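Long-range contact in Lin2891 protein (Listeria innocua, PDB 3DB0), which probably acts as a flavin-dependent oxidoreductase of the pyridoxamine 5'-phosphate oxidase family: residues N81-L86 and V119-R124. Residues are numbered along the deposited sequence; the frame is centred on the assembly and turned at random.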
# COMPACT_ATOMS: atom_id res chain seq x y z
N ASN B 81 -1.55 -11.29 -18.76
CA ASN B 81 -2.30 -10.89 -19.97
C ASN B 81 -3.62 -11.54 -19.80
O ASN B 81 -3.70 -12.74 -19.51
CB ASN B 81 -1.60 -11.33 -21.24
CG ASN B 81 -0.22 -10.67 -21.40
OD1 ASN B 81 0.81 -11.30 -21.16
ND2 ASN B 81 -0.20 -9.39 -21.71
N GLY B 82 -4.66 -10.72 -19.87
CA GLY B 82 -6.00 -11.18 -19.59
C GLY B 82 -7.10 -10.45 -20.30
O GLY B 82 -6.86 -9.58 -21.10
N LEU B 83 -8.30 -10.88 -20.00
CA LEU B 83 -9.48 -10.36 -20.57
C LEU B 83 -10.27 -9.66 -19.49
O LEU B 83 -10.65 -10.28 -18.47
CB LEU B 83 -10.28 -11.50 -21.22
CG LEU B 83 -9.71 -12.07 -22.52
CD1 LEU B 83 -10.56 -13.30 -23.02
CD2 LEU B 83 -9.69 -10.95 -23.58
N ALA B 84 -10.53 -8.37 -19.74
CA ALA B 84 -11.21 -7.50 -18.81
C ALA B 84 -12.64 -7.27 -19.25
O ALA B 84 -12.94 -7.20 -20.45
CB ALA B 84 -10.40 -6.14 -18.59
N SER B 85 -13.48 -7.19 -18.23
CA SER B 85 -14.93 -6.99 -18.34
C SER B 85 -15.45 -6.29 -17.12
O SER B 85 -14.78 -6.19 -16.09
CB SER B 85 -15.66 -8.32 -18.59
OG SER B 85 -15.59 -9.16 -17.46
N LEU B 86 -16.64 -5.74 -17.24
CA LEU B 86 -17.27 -5.06 -16.12
C LEU B 86 -18.06 -6.12 -15.36
O LEU B 86 -18.88 -6.86 -15.94
CB LEU B 86 -18.14 -3.89 -16.60
CG LEU B 86 -17.35 -2.81 -17.40
CD1 LEU B 86 -18.21 -1.60 -17.78
CD2 LEU B 86 -16.13 -2.38 -16.57
N VAL B 119 -9.78 -11.59 -15.98
CA VAL B 119 -9.57 -13.03 -16.06
C VAL B 119 -8.24 -13.31 -16.76
O VAL B 119 -8.05 -13.03 -17.93
CB VAL B 119 -10.79 -13.78 -16.76
CG1 VAL B 119 -10.51 -15.29 -16.96
CG2 VAL B 119 -12.03 -13.60 -15.94
N PRO B 120 -7.27 -13.87 -16.04
CA PRO B 120 -5.97 -14.09 -16.67
C PRO B 120 -5.94 -15.17 -17.71
O PRO B 120 -6.56 -16.20 -17.52
CB PRO B 120 -5.11 -14.56 -15.49
CG PRO B 120 -5.84 -14.07 -14.27
CD PRO B 120 -7.25 -14.26 -14.62
N GLU B 121 -5.19 -14.96 -18.79
CA GLU B 121 -5.09 -15.96 -19.85
C GLU B 121 -3.68 -16.53 -19.81
O GLU B 121 -3.44 -17.72 -20.10
CB GLU B 121 -5.44 -15.36 -21.23
CG GLU B 121 -6.88 -14.91 -21.33
CD GLU B 121 -7.87 -16.10 -21.22
OE1 GLU B 121 -7.47 -17.25 -21.52
OE2 GLU B 121 -9.04 -15.86 -20.88
N GLN B 122 -2.77 -15.68 -19.41
CA GLN B 122 -1.35 -16.03 -19.27
C GLN B 122 -0.75 -15.27 -18.12
O GLN B 122 -0.98 -14.06 -18.00
CB GLN B 122 -0.66 -15.65 -20.56
CG GLN B 122 -1.19 -16.50 -21.71
CD GLN B 122 -1.59 -15.73 -22.99
OE1 GLN B 122 -1.58 -14.48 -23.04
NE2 GLN B 122 -2.01 -16.50 -24.01
N ILE B 123 0.02 -15.96 -17.29
CA ILE B 123 0.74 -15.33 -16.19
C ILE B 123 2.15 -15.77 -16.19
O ILE B 123 2.39 -16.97 -16.13
CB ILE B 123 0.18 -15.64 -14.80
CG1 ILE B 123 -1.34 -15.42 -14.74
CG2 ILE B 123 0.90 -14.79 -13.80
CD1 ILE B 123 -1.95 -15.66 -13.41
N ARG B 124 3.07 -14.80 -16.31
CA ARG B 124 4.49 -15.07 -16.29
C ARG B 124 5.10 -14.44 -15.06
O ARG B 124 4.76 -13.29 -14.70
CB ARG B 124 5.17 -14.45 -17.49
CG ARG B 124 4.86 -15.10 -18.79
CD ARG B 124 6.03 -14.85 -19.71
NE ARG B 124 6.05 -13.47 -20.15
CZ ARG B 124 7.12 -12.88 -20.67
NH1 ARG B 124 8.27 -13.55 -20.78
NH2 ARG B 124 7.04 -11.60 -21.05
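The carboxylate of Glu121 and the side-chain amide of Gln122 are the flat groups that reach strand 77-86: Leu83 CD1 comes over one face of the carboxylate, on the OE2 side, whereas Asn81 CB meets the amide at its OE1 edge, close to its plane. Glu121 OE2 lies 3.7 Å from Leu83 CD1. The Glu121 chain folds at chi2 (-65°), which turns the carboxylate along the strand toward Leu83, and the two side chains cross obliquely on the outer surface. Gln122 OE1 rests 3.6 Å from Asn81 CB; Asn81 in turn packs against Cys65 and against Pro30 of a second subunit.

Beneath these side chains the flat peptide groups do the joining. Asn81 O takes two donors, Glu121 N at 2.8 Å and Gln122 N at 3.1 Å, both in its carbonyl plane. Asn81 N completes the pair by donating to Gln122 O, 2.9 Å away. Further along, Leu83 and Val119 exchange a reciprocal pair of bonds: Leu83 N reaches Val119 O at 3.0 Å, and Val119 N reaches Leu83 O at 2.9 Å. Both donors stand off the acceptor's carbonyl plane, by 26° and 32°.

Between the two bonded pairs Gly82 and Pro120 form a non-hydrogen-bonded antiparallel pair, and the backbones close to 4.1 Å between Gly82 CA and Pro120 CA; the Gly82 backbone bonds instead to Val64 on strand 63-68. The lack of a side chain on Gly82 permits this approach, since a beta carbon would run into Val119 O. Pro120 and Ile123 turn the other way and pack on Ile80, while Arg124 forms a salt bridge with Glu79.

Glu121 and Gln122 sharing Asn81 make a classic beta bulge, where strand 113-126 turns a corner alongside strand 77-86 in the antiparallel six-stranded barrel, consistent with the split barrel of the pyridoxamine 5'-phosphate oxidase family.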